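Local coordinates for putative MCP-type signal transduction protein (PDB 4WY9), which probably senses chemical signals through its periplasmic tandem-PAS domain as the chemoreceptor Tlp1 of Campylobacter jejuni, apparently recognising ligands indirectly, at residues Tyr23-Thr27 and Ile192-Leu196; Leu16-Lys21 and Tyr266-Asn270; Phe163-Ala169 and Ile183-Phe189; Ile150-Ile154 and Asn213-Ala219. Residue numbers count along the deposited sequence, not the author numbering.

Contact 1. Residues Tyr23-Thr27 and Ile192-Leu196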
# COMPACT_ATOMS: atom_id res chain seq x y z
N TYR A 23 8.37 11.12 8.23
CA TYR A 23 7.32 10.13 8.02
C TYR A 23 7.31 9.66 6.57
O TYR A 23 7.13 8.47 6.30
CB TYR A 23 5.97 10.71 8.39
CG TYR A 23 5.68 10.83 9.87
CD1 TYR A 23 5.99 9.82 10.75
CD2 TYR A 23 4.99 11.93 10.37
CE1 TYR A 23 5.68 9.91 12.09
CE2 TYR A 23 4.68 12.04 11.70
CZ TYR A 23 5.02 11.02 12.57
OH TYR A 23 4.69 11.15 13.90
N ALA A 24 7.49 10.59 5.63
CA ALA A 24 7.54 10.22 4.21
C ALA A 24 8.70 9.28 3.91
O ALA A 24 8.53 8.28 3.22
CB ALA A 24 7.64 11.44 3.32
N THR A 25 9.88 9.60 4.44
CA THR A 25 11.04 8.80 4.21
C THR A 25 10.85 7.36 4.71
O THR A 25 11.19 6.39 4.04
CB THR A 25 12.30 9.42 4.89
OG1 THR A 25 12.55 10.68 4.26
CG2 THR A 25 13.51 8.52 4.78
N GLN A 26 10.30 7.23 5.91
CA GLN A 26 10.08 5.93 6.49
C GLN A 26 9.07 5.13 5.67
O GLN A 26 9.28 3.96 5.39
CB GLN A 26 9.58 6.06 7.92
CG GLN A 26 9.46 4.72 8.62
CD GLN A 26 9.25 4.88 10.14
OE1 GLN A 26 9.20 6.00 10.65
NE2 GLN A 26 9.08 3.78 10.82
N THR A 27 8.01 5.79 5.24
CA THR A 27 6.97 5.13 4.45
C THR A 27 7.49 4.70 3.08
O THR A 27 7.25 3.57 2.61
CB THR A 27 5.76 6.04 4.29
OG1 THR A 27 5.36 6.52 5.59
CG2 THR A 27 4.60 5.37 3.61
N ILE A 192 1.53 0.86 9.30
CA ILE A 192 2.08 2.19 9.09
C ILE A 192 1.55 3.12 10.17
O ILE A 192 2.28 3.97 10.70
CB ILE A 192 1.71 2.74 7.69
CG1 ILE A 192 2.13 1.75 6.60
CG2 ILE A 192 2.32 4.12 7.46
CD1 ILE A 192 3.60 1.48 6.61
N ALA A 193 0.28 2.97 10.52
CA ALA A 193 -0.33 3.77 11.57
C ALA A 193 0.39 3.61 12.91
O ALA A 193 0.40 4.53 13.73
CB ALA A 193 -1.80 3.42 11.72
N THR A 194 1.00 2.45 13.15
CA THR A 194 1.78 2.21 14.35
C THR A 194 2.79 3.33 14.59
O THR A 194 2.98 3.74 15.75
CB THR A 194 2.51 0.85 14.30
OG1 THR A 194 1.53 -0.18 14.39
CG2 THR A 194 3.48 0.67 15.43
N TYR A 195 3.44 3.82 13.55
CA TYR A 195 4.35 4.95 13.74
C TYR A 195 3.71 6.29 13.39
O TYR A 195 3.94 7.29 14.07
CB TYR A 195 5.69 4.76 13.01
CG TYR A 195 5.66 4.68 11.50
CD1 TYR A 195 5.65 5.82 10.71
CD2 TYR A 195 5.71 3.44 10.85
CE1 TYR A 195 5.66 5.75 9.34
CE2 TYR A 195 5.71 3.36 9.47
CZ TYR A 195 5.72 4.51 8.71
OH TYR A 195 5.71 4.39 7.34
N LEU A 196 2.87 6.34 12.35
CA LEU A 196 2.34 7.61 11.91
C LEU A 196 1.40 8.22 12.94
O LEU A 196 1.31 9.44 13.04
CB LEU A 196 1.66 7.49 10.54
CG LEU A 196 1.21 8.80 9.92
CD1 LEU A 196 2.35 9.73 9.71
CD2 LEU A 196 0.43 8.55 8.65
O HOH W 1 5.17 9.16 15.62
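This is a nearly antiparallel helix-helix contact in which the long helix 8-51, here Tyr23-Thr27, meets the short helix 190-196 that follows the last strand of the first PDC sensor module. The segment axes run at 158° and approach no closer than 11.1 Å, a wide spacing bridged by two tyrosines. Tyr195, with chi1 in the p well, lays its ring along the long helix: Gln26 CG sits over one face, 4.1 Å from the ring centroid, and the phenol OH donates to Thr27 OG1 at 2.8 Å. Thr27 OG1 in turn donates to Tyr23 O at 2.7 Å, so the bond is relayed into the helix backbone. Tyr23, one turn earlier, packs against the end of the short helix. Leu196 CD1 makes a CH-pi contact 3.5 Å from the centroid of the Tyr23 ring, while Tyr23 OH, which also bonds to Arg209, reaches water 1, a donor to Tyr195 O. Such docking on a long N-terminal helix is characteristic of tandem-PAS (double Cache) sensor domains.

Contact 2. Residues Leu16-Lys21 and Tyr266-Asn270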
# COMPACT_ATOMS: atom_id res chain seq x y z
N LEU A 16 7.03 21.34 11.10
CA LEU A 16 6.07 20.51 10.35
C LEU A 16 6.72 19.93 9.08
O LEU A 16 6.50 18.75 8.73
CB LEU A 16 4.82 21.29 10.01
CG LEU A 16 3.91 21.61 11.17
CD1 LEU A 16 2.79 22.54 10.70
CD2 LEU A 16 3.30 20.34 11.76
N ALA A 17 7.53 20.72 8.38
CA ALA A 17 8.23 20.21 7.20
C ALA A 17 9.15 19.05 7.59
O ALA A 17 9.22 18.03 6.89
CB ALA A 17 9.01 21.31 6.54
N SER A 18 9.83 19.18 8.73
CA SER A 18 10.75 18.14 9.19
C SER A 18 9.99 16.85 9.54
O SER A 18 10.39 15.75 9.15
CB SER A 18 11.56 18.63 10.39
OG SER A 18 12.46 17.65 10.87
N ILE A 19 8.88 17.00 10.26
CA ILE A 19 8.08 15.87 10.72
C ILE A 19 7.56 15.10 9.51
O ILE A 19 7.61 13.85 9.46
CB ILE A 19 6.87 16.35 11.59
CG1 ILE A 19 7.35 16.85 12.93
CG2 ILE A 19 5.81 15.26 11.76
CD1 ILE A 19 6.28 17.55 13.74
N THR A 20 7.03 15.82 8.53
CA THR A 20 6.46 15.16 7.34
C THR A 20 7.54 14.47 6.54
O THR A 20 7.32 13.36 6.02
CB THR A 20 5.68 16.14 6.45
OG1 THR A 20 6.54 17.15 5.91
CG2 THR A 20 4.56 16.76 7.25
N LYS A 21 8.72 15.10 6.42
CA LYS A 21 9.83 14.49 5.70
C LYS A 21 10.21 13.17 6.32
O LYS A 21 10.42 12.19 5.61
CB LYS A 21 11.04 15.43 5.67
CG LYS A 21 12.24 14.83 4.93
CD LYS A 21 13.33 15.89 4.69
CE LYS A 21 14.46 15.40 3.80
NZ LYS A 21 15.51 16.44 3.65
N TYR A 266 -1.60 25.35 10.44
CA TYR A 266 -0.48 25.20 9.53
C TYR A 266 -0.46 23.75 9.07
O TYR A 266 -0.71 22.85 9.87
CB TYR A 266 0.84 25.58 10.19
CG TYR A 266 0.88 27.01 10.67
CD1 TYR A 266 0.93 28.05 9.76
CD2 TYR A 266 0.91 27.32 12.02
CE1 TYR A 266 0.94 29.38 10.18
CE2 TYR A 266 0.93 28.62 12.44
CZ TYR A 266 0.96 29.66 11.52
OH TYR A 266 0.99 30.96 11.97
N ALA A 267 -0.15 23.51 7.81
CA ALA A 267 -0.08 22.15 7.27
C ALA A 267 1.14 21.99 6.42
O ALA A 267 1.38 22.81 5.53
CB ALA A 267 -1.31 21.81 6.45
N ALA A 268 1.88 20.91 6.63
CA ALA A 268 2.97 20.57 5.75
C ALA A 268 2.64 19.36 4.92
O ALA A 268 1.96 18.42 5.40
CB ALA A 268 4.24 20.32 6.52
N ILE A 269 3.13 19.35 3.69
CA ILE A 269 3.02 18.24 2.76
C ILE A 269 4.41 17.79 2.38
O ILE A 269 5.24 18.63 2.03
CB ILE A 269 2.23 18.60 1.47
CG1 ILE A 269 0.82 19.04 1.81
CG2 ILE A 269 2.22 17.50 0.44
CD1 ILE A 269 0.04 17.99 2.38
N ASN A 270 4.65 16.49 2.40
CA ASN A 270 5.83 15.94 1.77
C ASN A 270 5.35 14.84 0.82
O ASN A 270 4.75 13.84 1.26
CB ASN A 270 6.84 15.40 2.79
CG ASN A 270 8.13 15.01 2.15
OD1 ASN A 270 8.20 14.02 1.42
ND2 ASN A 270 9.17 15.80 2.36
O HOH W 2 8.93 18.16 4.13
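A helix resting on a sheet illustrates how small residues let backbone elements come close. Leu16-Lys21 of helix 8-51 lies over Tyr266-Asn270 of strand 264-274 with the axes 7.4 Å apart and inclined at 37°. The apolar part centres on Ala268, whose methyl points at the helix: its CB is 3.5 Å from Leu16 O, 3.7 Å from Leu16 CB and 3.6 Å from Thr20 CG2. Leu16 extends along the strand, bringing CD1 to 3.6 Å from Tyr266 CB, and also touches Val283 and Ala285 on the adjoining strand 277-286. Tyr266 sends its ring onward, and its hydroxyl bonds to Thr9 nearer the start of the same helix.

Polar groups gather at the other end. Thr20 OG1 donates to Ala17 O at 3.0 Å, which satisfies the hydroxyl within the helix, and it lies 3.6 Å from Asn270 CB. Lys21 meets the amide of Asn270 through the base of the residue, Lys21 CA lying 3.6 Å and CB 3.8 Å from Asn270 ND2, while its extended chain leads away. Water 2 makes the polar link, donating to Ala17 O at 2.8 Å and accepting from Asn270 ND2 at 3.0 Å.

Helix and strand are thus joined by close apolar packing and one water bridge, the strand's backbone hydrogen bonds being spent on its sheet neighbours; the chemistry implies that fit of shape, more than direct polar pairing, holds helix to sheet here.

Contact 3. Residues Phe163-Ala169 and Ile183-Phe189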
# COMPACT_ATOMS: atom_id res chain seq x y z
N PHE A 163 -9.84 -4.75 6.98
CA PHE A 163 -8.68 -3.89 7.18
C PHE A 163 -8.46 -3.00 5.98
O PHE A 163 -8.98 -3.25 4.88
CB PHE A 163 -7.42 -4.70 7.52
CG PHE A 163 -6.90 -5.58 6.40
CD1 PHE A 163 -7.44 -6.82 6.18
CD2 PHE A 163 -5.84 -5.19 5.64
CE1 PHE A 163 -6.96 -7.64 5.17
CE2 PHE A 163 -5.35 -6.01 4.63
CZ PHE A 163 -5.90 -7.22 4.40
N ASP A 164 -7.74 -1.91 6.18
CA ASP A 164 -7.40 -0.97 5.13
C ASP A 164 -6.04 -1.30 4.55
O ASP A 164 -5.08 -1.51 5.31
CB ASP A 164 -7.48 0.44 5.66
CG ASP A 164 -8.82 0.72 6.28
OD1 ASP A 164 -9.80 0.67 5.57
OD2 ASP A 164 -8.86 1.03 7.49
N ALA A 165 -5.95 -1.35 3.25
CA ALA A 165 -4.81 -1.96 2.60
C ALA A 165 -4.40 -1.26 1.33
O ALA A 165 -5.17 -0.56 0.70
CB ALA A 165 -5.14 -3.39 2.27
N VAL A 166 -3.16 -1.53 0.90
CA VAL A 166 -2.74 -1.23 -0.45
C VAL A 166 -2.04 -2.46 -1.03
O VAL A 166 -1.36 -3.20 -0.31
CB VAL A 166 -1.84 0.01 -0.54
CG1 VAL A 166 -0.53 -0.18 0.28
CG2 VAL A 166 -1.52 0.36 -1.97
N ASN A 167 -2.23 -2.68 -2.32
CA ASN A 167 -1.67 -3.82 -2.99
C ASN A 167 -0.58 -3.44 -3.97
O ASN A 167 -0.66 -2.42 -4.64
CB ASN A 167 -2.75 -4.62 -3.69
CG ASN A 167 -3.65 -5.32 -2.72
OD1 ASN A 167 -3.36 -6.45 -2.31
ND2 ASN A 167 -4.69 -4.64 -2.29
N VAL A 168 0.41 -4.32 -4.07
CA VAL A 168 1.55 -4.17 -4.95
C VAL A 168 1.65 -5.48 -5.71
O VAL A 168 1.62 -6.53 -5.07
CB VAL A 168 2.84 -3.91 -4.17
CG1 VAL A 168 4.02 -3.82 -5.06
CG2 VAL A 168 2.69 -2.57 -3.34
N ALA A 169 1.73 -5.43 -7.03
CA ALA A 169 1.69 -6.66 -7.82
C ALA A 169 2.44 -6.57 -9.13
O ALA A 169 2.60 -5.48 -9.70
CB ALA A 169 0.23 -7.05 -8.09
N ILE A 183 1.99 -12.14 -9.12
CA ILE A 183 2.52 -12.29 -7.77
C ILE A 183 2.40 -10.92 -7.09
O ILE A 183 2.85 -9.90 -7.64
CB ILE A 183 3.98 -12.83 -7.77
CG1 ILE A 183 4.50 -13.05 -6.36
CG2 ILE A 183 4.92 -11.92 -8.57
CD1 ILE A 183 3.94 -14.24 -5.66
N GLY A 184 1.77 -10.87 -5.94
CA GLY A 184 1.56 -9.62 -5.27
C GLY A 184 1.63 -9.69 -3.77
O GLY A 184 1.73 -10.78 -3.18
N MET A 185 1.55 -8.52 -3.16
CA MET A 185 1.62 -8.36 -1.74
C MET A 185 0.59 -7.34 -1.25
O MET A 185 0.28 -6.39 -1.98
CB MET A 185 3.00 -7.87 -1.30
CG MET A 185 4.13 -8.73 -1.77
SD MET A 185 5.62 -7.73 -1.65
CE MET A 185 6.87 -8.84 -2.08
N THR A 186 0.14 -7.52 -0.02
CA THR A 186 -0.78 -6.60 0.63
C THR A 186 -0.14 -6.01 1.85
O THR A 186 0.31 -6.76 2.71
CB THR A 186 -2.11 -7.29 1.03
OG1 THR A 186 -2.67 -7.95 -0.08
CG2 THR A 186 -3.07 -6.29 1.58
N LEU A 187 -0.15 -4.67 1.94
CA LEU A 187 0.25 -3.95 3.14
C LEU A 187 -1.00 -3.51 3.88
O LEU A 187 -1.87 -2.87 3.29
CB LEU A 187 1.10 -2.74 2.78
CG LEU A 187 1.47 -1.75 3.88
CD1 LEU A 187 2.31 -2.38 4.94
CD2 LEU A 187 2.19 -0.55 3.25
N ASP A 188 -1.10 -3.89 5.14
CA ASP A 188 -2.15 -3.42 6.04
C ASP A 188 -1.72 -2.09 6.63
O ASP A 188 -0.70 -2.01 7.32
CB ASP A 188 -2.41 -4.46 7.12
CG ASP A 188 -3.52 -4.09 8.09
OD1 ASP A 188 -3.90 -2.91 8.21
OD2 ASP A 188 -3.99 -5.01 8.79
N PHE A 189 -2.48 -1.02 6.39
CA PHE A 189 -2.05 0.29 6.85
C PHE A 189 -1.99 0.42 8.37
O PHE A 189 -1.42 1.39 8.87
CB PHE A 189 -2.93 1.39 6.25
CG PHE A 189 -2.56 1.73 4.82
CD1 PHE A 189 -1.30 2.26 4.52
CD2 PHE A 189 -3.44 1.49 3.78
CE1 PHE A 189 -0.94 2.58 3.24
CE2 PHE A 189 -3.08 1.80 2.48
CZ PHE A 189 -1.84 2.34 2.20
O HOH W 3 -6.32 -1.60 8.61
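Backbone hydrogen bonds dominate this antiparallel pairing of Phe163-Ala169 with Ile183-Phe189, the two arms of a beta hairpin in the sheet of the first PDC (Cache) sensor module. Val168 N donates to Met185 O at 2.9 Å. In return, Met185 N donates to Val168 O at 2.8 Å. Val166 N likewise bonds to Leu187 O at 3.0 Å. Leu187 N reaches Val166 O at 2.9 Å. Phe189 N extends the series to Asp164 O at 2.9 Å. In the non-hydrogen-bonded pair between those two hydrogen-bonded pairs, Thr186 OG1 donates to Asn167 OD1 at 2.8 Å, an oxygen that Tyr80 also binds. Water 3 links Asp164 N to Asp188 OD1, which caps Ser190 N of the next helix. Packing follows: Val166 CG1 lies 3.4 Å from Phe189 CZ, and Gly184 CA 3.9 Å from Ala169 CA, where a CB on Gly184 would clash with Val168 O. The chemistry implies a register fixed chiefly by main-chain bonds, plus one specific buried Asn-Thr link.

Contact 4. Residues Ile150-Ile154 and Asn213-Ala219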
# COMPACT_ATOMS: atom_id res chain seq x y z
N ILE A 150 0.57 -0.68 -8.48
CA ILE A 150 0.28 -0.30 -7.11
C ILE A 150 -1.10 0.32 -7.01
O ILE A 150 -1.44 1.21 -7.80
CB ILE A 150 1.34 0.67 -6.57
CG1 ILE A 150 2.72 -0.03 -6.63
CG2 ILE A 150 1.04 1.10 -5.13
CD1 ILE A 150 3.84 0.77 -6.10
N GLY A 151 -1.91 -0.19 -6.10
CA GLY A 151 -3.27 0.26 -5.97
C GLY A 151 -3.48 1.50 -5.15
O GLY A 151 -2.52 2.12 -4.69
N ARG A 152 -4.74 1.88 -4.97
CA ARG A 152 -5.14 2.92 -4.04
C ARG A 152 -5.50 2.23 -2.71
O ARG A 152 -5.68 0.99 -2.67
CB ARG A 152 -6.26 3.76 -4.60
CG ARG A 152 -7.48 2.96 -5.06
CD ARG A 152 -8.77 3.76 -4.89
NE ARG A 152 -9.04 3.93 -3.46
CZ ARG A 152 -10.09 4.53 -2.97
NH1 ARG A 152 -10.97 5.09 -3.80
NH2 ARG A 152 -10.19 4.66 -1.63
N PRO A 153 -5.69 2.99 -1.63
CA PRO A 153 -6.15 2.37 -0.40
C PRO A 153 -7.54 1.78 -0.55
O PRO A 153 -8.43 2.44 -1.09
CB PRO A 153 -6.13 3.53 0.62
CG PRO A 153 -5.13 4.47 0.04
CD PRO A 153 -5.37 4.42 -1.42
N ILE A 154 -7.71 0.54 -0.11
CA ILE A 154 -8.98 -0.17 -0.25
C ILE A 154 -9.28 -0.94 1.01
O ILE A 154 -8.38 -1.20 1.82
CB ILE A 154 -8.98 -1.16 -1.44
CG1 ILE A 154 -7.98 -2.28 -1.27
CG2 ILE A 154 -8.81 -0.45 -2.79
CD1 ILE A 154 -8.09 -3.40 -2.27
N ASN A 213 -2.93 9.21 -1.05
CA ASN A 213 -2.29 9.21 -2.36
C ASN A 213 -2.49 10.57 -3.03
O ASN A 213 -3.23 11.43 -2.50
CB ASN A 213 -2.72 8.00 -3.22
CG ASN A 213 -4.14 8.06 -3.72
OD1 ASN A 213 -4.83 9.05 -3.62
ND2 ASN A 213 -4.55 6.95 -4.36
N SER A 214 -1.86 10.81 -4.17
CA SER A 214 -1.88 12.14 -4.75
C SER A 214 -3.30 12.52 -5.24
O SER A 214 -3.60 13.70 -5.40
CB SER A 214 -0.88 12.25 -5.91
OG SER A 214 -1.20 11.37 -6.97
N ASP A 215 -4.14 11.52 -5.49
CA ASP A 215 -5.52 11.75 -5.87
C ASP A 215 -6.39 12.22 -4.71
O ASP A 215 -7.50 12.68 -4.91
CB ASP A 215 -6.14 10.51 -6.53
CG ASP A 215 -5.49 10.16 -7.85
OD1 ASP A 215 -5.26 11.09 -8.65
OD2 ASP A 215 -5.21 8.97 -8.09
N GLY A 216 -5.86 12.09 -3.48
CA GLY A 216 -6.58 12.52 -2.30
C GLY A 216 -7.15 11.42 -1.43
O GLY A 216 -7.73 11.73 -0.37
N PHE A 217 -7.02 10.15 -1.83
CA PHE A 217 -7.60 9.07 -1.07
C PHE A 217 -6.77 8.72 0.14
O PHE A 217 -5.58 8.43 0.03
CB PHE A 217 -7.81 7.84 -1.97
CG PHE A 217 -8.81 8.06 -3.04
CD1 PHE A 217 -10.17 8.15 -2.74
CD2 PHE A 217 -8.40 8.21 -4.35
CE1 PHE A 217 -11.08 8.37 -3.75
CE2 PHE A 217 -9.33 8.43 -5.37
CZ PHE A 217 -10.66 8.53 -5.07
N MET A 218 -7.39 8.76 1.31
CA MET A 218 -6.68 8.61 2.55
C MET A 218 -6.46 7.15 2.96
O MET A 218 -7.37 6.35 2.97
CB MET A 218 -7.39 9.36 3.65
CG MET A 218 -7.28 10.89 3.46
SD MET A 218 -8.18 11.84 4.69
CE MET A 218 -9.85 11.65 4.09
N ALA A 219 -5.21 6.85 3.28
CA ALA A 219 -4.80 5.55 3.81
C ALA A 219 -4.84 5.55 5.32
O ALA A 219 -5.18 4.54 5.95
CB ALA A 219 -3.39 5.27 3.34
O HOH W 4 -2.55 4.86 -5.25
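Neither backbone is regular where Ile150-Ile154 faces Asn213-Ala219. The first segment spans the short break, Gly151-Pro153, between the ends of strands 149-150 and 154-156. The second makes a tight reversal: a type I turn runs from Asn213 to Gly216, closed by Gly216 N bonding to Asn213 O at 2.9 Å, and Gly216 adopts a positive phi of 107° at which a side chain would be jammed against the preceding carbonyl. Asn213 N to Phe217 O, at 3.0 Å, and Phe217 N to Asn213 OD1, also 3.0 Å, brace the loop further, and the chain then turns a corner at Ala219, passing to a different sheet or face.

Across the gap, the guanidinium of Arg152 lies flat on the ring of Phe217 in a cation-pi stack, CZ being 3.9 Å from the ring centroid and the planes at 27°. Arg152 NE and NH2 also donate to Pro153 O, at 2.9 Å each, and NH2 to Leu228 O. Next in the chain, Pro153 forms the apolar part, with CG 3.8 Å from Ala219 CB and CD 4.2 Å from Phe217 CB; Trp279 flanks the same proline. Water 4 joins Gly151 O, at 2.8 Å, to Asn213 ND2, at 3.0 Å. The loop thus packs on the start of the turn and on the chain leaving it, joining the two sheets, one from each module, of a tandem-PAS sensor.

Chemistry follows location here. Contact 3, its centre about 5 Å from the centre of the chain, is buried and built on main-chain bonds within one sheet; contact 4, also buried, its centre about 8 Å from that point, links the two sheets through a stacked arginine and a proline. Contact 2, buried too but with its centre about 21 Å from that point, packs a helix on the other sheet. Contacts 1 and 2 share helix 8-51 and touch where Ala24 meets Asn270; contact 1 is the more exposed and relies on tyrosines. Contact 4 adjoins contact 3 through Ile154 and Ala165, and Ile192 packs on Leu187 to join contacts 1 and 3. Waters bridge all four.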